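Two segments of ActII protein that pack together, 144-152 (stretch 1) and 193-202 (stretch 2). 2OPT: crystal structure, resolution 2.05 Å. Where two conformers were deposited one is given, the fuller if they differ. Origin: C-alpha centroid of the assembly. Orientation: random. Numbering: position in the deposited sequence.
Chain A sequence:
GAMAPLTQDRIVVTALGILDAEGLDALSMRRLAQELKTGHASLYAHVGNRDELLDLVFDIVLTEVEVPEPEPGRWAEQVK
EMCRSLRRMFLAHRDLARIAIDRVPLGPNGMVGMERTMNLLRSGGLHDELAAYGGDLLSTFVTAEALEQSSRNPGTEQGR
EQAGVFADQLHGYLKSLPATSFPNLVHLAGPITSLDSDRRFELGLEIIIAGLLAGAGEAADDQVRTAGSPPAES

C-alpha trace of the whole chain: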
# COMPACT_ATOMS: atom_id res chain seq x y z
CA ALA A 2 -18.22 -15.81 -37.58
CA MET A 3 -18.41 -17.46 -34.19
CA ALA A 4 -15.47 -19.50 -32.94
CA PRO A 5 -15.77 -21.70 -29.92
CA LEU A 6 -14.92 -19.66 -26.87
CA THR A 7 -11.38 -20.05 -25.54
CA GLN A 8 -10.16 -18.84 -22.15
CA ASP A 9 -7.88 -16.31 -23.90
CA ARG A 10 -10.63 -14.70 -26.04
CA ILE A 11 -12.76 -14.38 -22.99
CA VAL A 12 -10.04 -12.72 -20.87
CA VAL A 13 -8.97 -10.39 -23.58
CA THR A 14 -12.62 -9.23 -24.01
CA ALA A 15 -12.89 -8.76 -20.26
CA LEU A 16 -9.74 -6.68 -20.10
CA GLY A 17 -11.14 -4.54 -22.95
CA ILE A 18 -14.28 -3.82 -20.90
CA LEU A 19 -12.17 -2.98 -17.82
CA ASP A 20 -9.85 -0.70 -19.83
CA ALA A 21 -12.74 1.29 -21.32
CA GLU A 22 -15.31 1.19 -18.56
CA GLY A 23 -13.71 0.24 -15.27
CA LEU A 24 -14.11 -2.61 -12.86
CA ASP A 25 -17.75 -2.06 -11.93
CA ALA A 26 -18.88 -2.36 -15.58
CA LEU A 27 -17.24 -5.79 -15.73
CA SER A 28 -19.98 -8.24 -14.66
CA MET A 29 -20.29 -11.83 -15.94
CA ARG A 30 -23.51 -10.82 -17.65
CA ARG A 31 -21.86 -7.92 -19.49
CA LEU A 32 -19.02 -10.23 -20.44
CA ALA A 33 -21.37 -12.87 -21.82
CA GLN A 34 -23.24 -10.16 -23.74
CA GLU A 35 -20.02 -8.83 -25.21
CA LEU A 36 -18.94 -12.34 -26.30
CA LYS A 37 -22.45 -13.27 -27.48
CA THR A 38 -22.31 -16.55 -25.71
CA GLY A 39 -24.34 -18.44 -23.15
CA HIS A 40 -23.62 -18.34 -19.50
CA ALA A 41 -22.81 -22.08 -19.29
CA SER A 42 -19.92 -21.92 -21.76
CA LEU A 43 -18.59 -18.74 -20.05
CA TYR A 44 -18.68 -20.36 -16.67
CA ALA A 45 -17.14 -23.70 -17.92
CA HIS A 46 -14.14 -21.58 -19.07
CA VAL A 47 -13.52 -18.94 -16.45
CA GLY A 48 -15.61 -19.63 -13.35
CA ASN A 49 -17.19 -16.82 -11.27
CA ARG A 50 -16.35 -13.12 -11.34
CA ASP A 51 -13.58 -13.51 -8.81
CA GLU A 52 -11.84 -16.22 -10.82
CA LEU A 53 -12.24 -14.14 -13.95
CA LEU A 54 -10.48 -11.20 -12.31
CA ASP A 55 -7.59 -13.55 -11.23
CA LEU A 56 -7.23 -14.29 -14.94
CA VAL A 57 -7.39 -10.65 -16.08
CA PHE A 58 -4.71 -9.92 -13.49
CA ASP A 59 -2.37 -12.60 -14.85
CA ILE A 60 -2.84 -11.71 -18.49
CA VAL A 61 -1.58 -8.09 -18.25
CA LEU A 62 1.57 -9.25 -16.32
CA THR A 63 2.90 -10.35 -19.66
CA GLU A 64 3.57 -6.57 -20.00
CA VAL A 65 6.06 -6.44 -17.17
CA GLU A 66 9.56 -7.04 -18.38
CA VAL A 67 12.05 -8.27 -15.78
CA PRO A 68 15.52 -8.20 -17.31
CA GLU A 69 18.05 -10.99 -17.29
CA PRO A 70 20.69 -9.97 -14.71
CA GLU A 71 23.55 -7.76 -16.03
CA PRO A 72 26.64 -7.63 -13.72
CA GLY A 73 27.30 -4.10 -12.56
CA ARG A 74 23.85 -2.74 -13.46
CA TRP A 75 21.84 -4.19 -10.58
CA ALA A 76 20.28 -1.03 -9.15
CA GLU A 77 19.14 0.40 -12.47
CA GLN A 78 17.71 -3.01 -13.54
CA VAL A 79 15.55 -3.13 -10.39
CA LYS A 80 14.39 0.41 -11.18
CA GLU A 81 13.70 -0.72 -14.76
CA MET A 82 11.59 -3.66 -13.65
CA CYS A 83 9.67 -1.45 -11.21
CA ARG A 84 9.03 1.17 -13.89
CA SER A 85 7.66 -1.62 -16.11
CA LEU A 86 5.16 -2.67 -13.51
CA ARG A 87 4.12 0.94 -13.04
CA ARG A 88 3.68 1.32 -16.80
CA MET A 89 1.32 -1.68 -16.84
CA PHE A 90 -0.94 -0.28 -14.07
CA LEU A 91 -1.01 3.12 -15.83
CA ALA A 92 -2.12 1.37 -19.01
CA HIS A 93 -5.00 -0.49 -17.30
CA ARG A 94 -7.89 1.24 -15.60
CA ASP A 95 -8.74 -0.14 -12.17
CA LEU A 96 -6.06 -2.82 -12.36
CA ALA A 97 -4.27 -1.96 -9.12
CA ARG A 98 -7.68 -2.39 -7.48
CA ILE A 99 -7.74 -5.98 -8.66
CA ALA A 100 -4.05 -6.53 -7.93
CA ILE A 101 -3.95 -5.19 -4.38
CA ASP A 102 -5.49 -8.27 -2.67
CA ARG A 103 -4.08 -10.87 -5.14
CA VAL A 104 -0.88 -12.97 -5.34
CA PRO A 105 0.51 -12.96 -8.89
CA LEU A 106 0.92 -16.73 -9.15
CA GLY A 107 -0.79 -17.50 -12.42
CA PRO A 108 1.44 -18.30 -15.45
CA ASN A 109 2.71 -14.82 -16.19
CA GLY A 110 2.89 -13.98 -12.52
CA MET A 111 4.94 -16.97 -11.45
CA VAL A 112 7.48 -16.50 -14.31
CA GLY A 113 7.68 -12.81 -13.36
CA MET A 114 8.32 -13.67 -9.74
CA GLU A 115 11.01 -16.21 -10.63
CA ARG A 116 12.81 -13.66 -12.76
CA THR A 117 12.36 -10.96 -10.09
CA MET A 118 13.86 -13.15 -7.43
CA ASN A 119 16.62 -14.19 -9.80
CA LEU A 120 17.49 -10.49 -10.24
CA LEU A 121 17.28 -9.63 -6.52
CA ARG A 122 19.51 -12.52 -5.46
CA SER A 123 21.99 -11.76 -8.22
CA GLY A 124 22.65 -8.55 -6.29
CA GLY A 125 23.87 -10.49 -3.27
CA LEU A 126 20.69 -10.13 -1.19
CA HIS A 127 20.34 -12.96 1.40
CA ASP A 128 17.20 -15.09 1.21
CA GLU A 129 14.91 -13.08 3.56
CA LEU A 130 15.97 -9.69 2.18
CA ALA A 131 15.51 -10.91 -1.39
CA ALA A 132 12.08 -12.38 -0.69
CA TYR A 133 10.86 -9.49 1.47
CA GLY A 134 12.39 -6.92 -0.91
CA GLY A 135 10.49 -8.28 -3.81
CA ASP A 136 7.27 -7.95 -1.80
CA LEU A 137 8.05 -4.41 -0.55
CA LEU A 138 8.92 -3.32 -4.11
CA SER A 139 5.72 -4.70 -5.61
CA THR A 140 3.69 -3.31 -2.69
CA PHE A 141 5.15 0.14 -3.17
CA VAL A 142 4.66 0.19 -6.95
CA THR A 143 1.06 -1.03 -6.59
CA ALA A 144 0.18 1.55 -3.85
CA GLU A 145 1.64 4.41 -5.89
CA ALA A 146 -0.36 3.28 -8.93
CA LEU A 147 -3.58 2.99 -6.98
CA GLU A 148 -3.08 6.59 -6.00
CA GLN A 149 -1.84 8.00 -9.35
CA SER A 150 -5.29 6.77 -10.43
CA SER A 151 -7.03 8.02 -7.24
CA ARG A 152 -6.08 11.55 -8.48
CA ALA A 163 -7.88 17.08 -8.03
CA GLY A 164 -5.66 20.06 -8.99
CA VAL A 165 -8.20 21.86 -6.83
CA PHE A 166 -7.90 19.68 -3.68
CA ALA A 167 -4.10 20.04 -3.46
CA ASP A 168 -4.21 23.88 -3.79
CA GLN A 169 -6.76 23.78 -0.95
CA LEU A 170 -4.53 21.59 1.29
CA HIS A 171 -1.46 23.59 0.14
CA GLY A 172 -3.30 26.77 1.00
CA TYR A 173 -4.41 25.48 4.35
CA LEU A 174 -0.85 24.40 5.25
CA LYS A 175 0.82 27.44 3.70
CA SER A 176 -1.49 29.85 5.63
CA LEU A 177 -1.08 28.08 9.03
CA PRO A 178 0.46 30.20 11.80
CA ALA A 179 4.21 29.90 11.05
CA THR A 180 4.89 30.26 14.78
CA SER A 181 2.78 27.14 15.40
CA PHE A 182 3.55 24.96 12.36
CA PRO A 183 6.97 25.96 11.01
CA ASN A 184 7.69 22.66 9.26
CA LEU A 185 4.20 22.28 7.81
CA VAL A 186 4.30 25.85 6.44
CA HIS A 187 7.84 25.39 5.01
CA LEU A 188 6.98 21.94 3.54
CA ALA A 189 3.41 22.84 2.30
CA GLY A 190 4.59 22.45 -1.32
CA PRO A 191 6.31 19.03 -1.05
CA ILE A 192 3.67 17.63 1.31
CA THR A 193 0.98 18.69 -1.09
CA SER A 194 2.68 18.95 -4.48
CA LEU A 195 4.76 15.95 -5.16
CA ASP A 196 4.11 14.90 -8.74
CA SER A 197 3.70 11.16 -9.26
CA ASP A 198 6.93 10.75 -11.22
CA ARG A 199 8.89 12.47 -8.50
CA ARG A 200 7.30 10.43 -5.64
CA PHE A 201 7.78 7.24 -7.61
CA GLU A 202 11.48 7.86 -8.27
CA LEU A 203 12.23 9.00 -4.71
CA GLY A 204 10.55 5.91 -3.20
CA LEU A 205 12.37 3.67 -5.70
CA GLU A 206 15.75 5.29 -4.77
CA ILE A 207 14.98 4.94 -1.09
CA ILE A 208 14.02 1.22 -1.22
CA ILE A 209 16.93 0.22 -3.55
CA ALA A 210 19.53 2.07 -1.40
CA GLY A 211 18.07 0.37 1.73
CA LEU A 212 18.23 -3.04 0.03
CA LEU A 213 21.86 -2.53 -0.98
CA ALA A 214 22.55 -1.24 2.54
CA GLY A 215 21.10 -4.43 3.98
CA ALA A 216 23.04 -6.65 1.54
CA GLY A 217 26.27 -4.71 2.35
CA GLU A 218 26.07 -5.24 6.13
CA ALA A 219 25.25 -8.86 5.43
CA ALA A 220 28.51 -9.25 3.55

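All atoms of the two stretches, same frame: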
# COMPACT_ATOMS: atom_id res chain seq x y z
N ALA A 144 0.76 0.42 -4.62
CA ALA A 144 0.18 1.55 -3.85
C ALA A 144 0.28 2.87 -4.59
O ALA A 144 -0.68 3.63 -4.67
CB ALA A 144 0.86 1.69 -2.46
N GLU A 145 1.47 3.18 -5.10
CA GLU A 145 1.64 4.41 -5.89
C GLU A 145 0.65 4.45 -7.06
O GLU A 145 0.00 5.45 -7.29
CB GLU A 145 3.06 4.54 -6.42
CG GLU A 145 4.10 4.96 -5.38
CD GLU A 145 3.84 6.35 -4.78
OE1 GLU A 145 3.44 7.26 -5.54
OE2 GLU A 145 4.03 6.53 -3.55
N ALA A 146 0.54 3.35 -7.79
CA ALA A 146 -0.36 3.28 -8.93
C ALA A 146 -1.78 3.54 -8.51
O ALA A 146 -2.47 4.31 -9.16
CB ALA A 146 -0.27 1.90 -9.61
N LEU A 147 -2.20 2.91 -7.41
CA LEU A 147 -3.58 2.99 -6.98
C LEU A 147 -3.89 4.46 -6.78
O LEU A 147 -4.98 4.93 -7.11
CB LEU A 147 -3.79 2.18 -5.70
CG LEU A 147 -5.16 1.94 -5.08
CD1 LEU A 147 -6.20 1.54 -6.11
CD2 LEU A 147 -5.02 0.84 -4.01
N GLU A 148 -2.90 5.19 -6.31
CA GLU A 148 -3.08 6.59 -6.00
C GLU A 148 -2.80 7.56 -7.16
O GLU A 148 -3.35 8.64 -7.18
CB GLU A 148 -2.25 6.92 -4.77
CG GLU A 148 -1.07 7.81 -5.00
CD GLU A 148 -0.95 8.77 -3.87
OE1 GLU A 148 -0.46 8.33 -2.80
OE2 GLU A 148 -1.39 9.94 -4.02
N GLN A 149 -1.95 7.19 -8.13
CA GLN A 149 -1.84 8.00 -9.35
C GLN A 149 -3.21 8.04 -10.04
O GLN A 149 -3.60 9.08 -10.62
CB GLN A 149 -0.71 7.51 -10.30
CG GLN A 149 -0.70 8.20 -11.73
CD GLN A 149 0.70 8.41 -12.34
OE1 GLN A 149 0.86 9.10 -13.36
NE2 GLN A 149 1.70 7.80 -11.73
N SER A 150 -3.92 6.92 -9.94
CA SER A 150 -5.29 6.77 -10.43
C SER A 150 -6.35 7.40 -9.52
O SER A 150 -7.36 7.89 -10.01
CB SER A 150 -5.62 5.30 -10.68
OG SER A 150 -4.91 4.83 -11.82
N SER A 151 -6.13 7.37 -8.21
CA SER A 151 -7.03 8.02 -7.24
C SER A 151 -6.90 9.56 -7.23
O SER A 151 -7.39 10.23 -6.31
CB SER A 151 -6.83 7.45 -5.83
OG SER A 151 -7.47 6.20 -5.69
N ARG A 152 -6.23 10.10 -8.26
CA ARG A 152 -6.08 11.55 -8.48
C ARG A 152 -6.15 11.94 -9.98
O ARG A 152 -6.07 13.13 -10.33
CB ARG A 152 -4.78 12.07 -7.83
CG ARG A 152 -3.51 11.87 -8.66
CD ARG A 152 -2.34 11.33 -7.82
NE ARG A 152 -1.50 12.37 -7.22
CZ ARG A 152 -0.28 12.16 -6.68
NH1 ARG A 152 0.28 10.94 -6.66
NH2 ARG A 152 0.39 13.19 -6.17
N THR A 193 2.19 18.57 -0.32
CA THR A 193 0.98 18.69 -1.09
C THR A 193 1.22 18.46 -2.59
O THR A 193 0.37 17.88 -3.29
CB THR A 193 0.38 20.07 -0.84
OG1 THR A 193 -0.56 19.97 0.23
CG2 THR A 193 -0.29 20.59 -2.07
N SER A 194 2.37 18.92 -3.06
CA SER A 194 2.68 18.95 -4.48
C SER A 194 2.93 17.55 -4.96
O SER A 194 2.16 17.04 -5.76
CB SER A 194 3.91 19.85 -4.80
OG SER A 194 3.73 21.23 -4.41
N LEU A 195 3.97 16.93 -4.41
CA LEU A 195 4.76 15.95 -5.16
C LEU A 195 4.11 15.29 -6.40
O LEU A 195 3.15 14.52 -6.28
CB LEU A 195 5.47 14.94 -4.23
CG LEU A 195 6.82 15.48 -3.74
CD1 LEU A 195 7.71 14.41 -3.15
CD2 LEU A 195 7.58 16.27 -4.86
N ASP A 196 4.64 15.58 -7.59
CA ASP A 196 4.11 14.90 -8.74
C ASP A 196 4.42 13.43 -8.64
O ASP A 196 5.40 13.04 -8.00
CB ASP A 196 4.58 15.50 -10.05
CG ASP A 196 6.07 15.42 -10.24
OD1 ASP A 196 6.80 16.11 -9.50
OD2 ASP A 196 6.50 14.69 -11.16
N SER A 197 3.56 12.62 -9.25
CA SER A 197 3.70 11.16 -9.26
C SER A 197 5.07 10.65 -9.65
O SER A 197 5.57 9.72 -9.05
CB SER A 197 2.63 10.55 -10.17
OG SER A 197 1.37 10.70 -9.52
N ASP A 198 5.63 11.19 -10.72
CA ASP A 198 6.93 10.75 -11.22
C ASP A 198 7.99 10.95 -10.13
O ASP A 198 8.83 10.09 -9.87
CB ASP A 198 7.31 11.58 -12.42
CG ASP A 198 6.61 11.13 -13.71
OD1 ASP A 198 5.86 10.14 -13.70
OD2 ASP A 198 6.84 11.78 -14.76
N ARG A 199 7.91 12.10 -9.48
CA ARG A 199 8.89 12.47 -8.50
C ARG A 199 8.75 11.55 -7.32
O ARG A 199 9.74 11.00 -6.92
CB ARG A 199 8.73 13.94 -8.10
CG ARG A 199 9.82 14.49 -7.15
CD ARG A 199 11.25 14.24 -7.66
NE ARG A 199 12.21 14.74 -6.67
CZ ARG A 199 13.46 14.31 -6.49
NH1 ARG A 199 13.96 13.32 -7.23
NH2 ARG A 199 14.20 14.87 -5.54
N ARG A 200 7.53 11.35 -6.79
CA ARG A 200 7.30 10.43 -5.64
C ARG A 200 7.76 9.04 -6.02
O ARG A 200 8.54 8.44 -5.35
CB ARG A 200 5.81 10.29 -5.32
CG ARG A 200 5.09 11.48 -4.76
CD ARG A 200 3.54 11.30 -4.87
NE ARG A 200 3.07 10.16 -4.09
CZ ARG A 200 2.95 10.17 -2.76
NH1 ARG A 200 3.28 11.26 -2.07
NH2 ARG A 200 2.53 9.08 -2.11
N PHE A 201 7.33 8.55 -7.17
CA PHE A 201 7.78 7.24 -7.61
C PHE A 201 9.32 7.08 -7.62
O PHE A 201 9.85 6.09 -7.14
CB PHE A 201 7.24 6.90 -8.98
CG PHE A 201 7.40 5.45 -9.32
CD1 PHE A 201 6.60 4.50 -8.74
CD2 PHE A 201 8.39 5.04 -10.21
CE1 PHE A 201 6.77 3.16 -9.03
CE2 PHE A 201 8.57 3.70 -10.53
CZ PHE A 201 7.76 2.77 -9.96
N GLU A 202 10.04 8.05 -8.18
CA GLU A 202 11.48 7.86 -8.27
C GLU A 202 12.16 7.97 -6.91
O GLU A 202 13.02 7.13 -6.58
CB GLU A 202 12.11 8.77 -9.35
CG GLU A 202 11.73 8.40 -10.82
CD GLU A 202 12.13 6.99 -11.33
OE1 GLU A 202 13.24 6.45 -11.05
OE2 GLU A 202 11.30 6.43 -12.08
O HOH W 1 3.55 7.61 -8.21

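Two nearly antiparallel helices, 144-150 and 197-202, pack with an angle of 171° between their N-to-C directions and a closest axial approach of 11.0 Å, a spacing wide enough for long side chains to fill the gap. Register is set by Glu-145 opposite Phe-201 (CA to CA 7.0 Å) and Gln-149 opposite Ser-197 (CA to CA 6.4 Å), so one helical turn on each side matches the other. The first helix holds its i to i+4 pattern through Ser-151 N to Leu-147 O (2.9 Å); Ser-151 is the first residue to leave helical phi/psi, and its OG also donates to Leu-147 O (3.1 Å). At the start of the second helix, Asp-196 is the N-cap: its OD2 accepts a weak bond from Arg-199 N (3.4 Å). The contact is small, burying 379 Å² over both sides, and is largely polar.

Its centre is the buried pair Glu-145 and Arg-200, whose CA-to-CB bonds each point toward the other stretch. Arg-200 NE donates to Glu-145 OE1 (3.3 Å, 149°), and Arg-200 NH2 makes a weak bond to Glu-145 OE2 (3.3 Å, 125°). Glu-145 OE1 thus lies at the edge of the guanidinium, near its plane, while OE2 sits further out of it; of the two bonds in this salt bridge, the one from NE is the better directed. Glu-148 approaches the same guanidinium differently: its OE1 lies 3.2 Å from Arg-200 NH2 but well out of the plane, so the attraction is one of charge, with no N-H aimed at the oxygen. One arginine therefore serves two glutamates a helical turn apart. A water extends the network, donating to Glu-145 OE1 (2.7 Å) and to Ser-197 O (3.0 Å), and so ties the carboxylate to the facing backbone. Beside it, the aliphatic part of Glu-145 rests against the ring edge of Phe-201 (CG to CD1, 4.2 Å).

Beyond the helix end, Arg-152 reaches back across the gap. Its NH2 gives a weak bond to Leu-195 O (3.1 Å, 121°), in the turn before the second helix. Ser-197 OG sits over one face of the guanidinium, 3.1 Å from Arg-152 NH1, where the angle is too poor for a hydrogen bond. Arg-152 NH1 also lies 3.9 Å from Arg-200 NE, a close approach of like charges. Glu-148 offsets it, because its OE2 is 3.3 Å from Arg-152 NH1 in an out-of-plane salt bridge, placing this carboxylate in contact with both arginines. Arg-152 is poorly ordered and touches a crystal neighbour, so its pose deserves less weight than the buried pair.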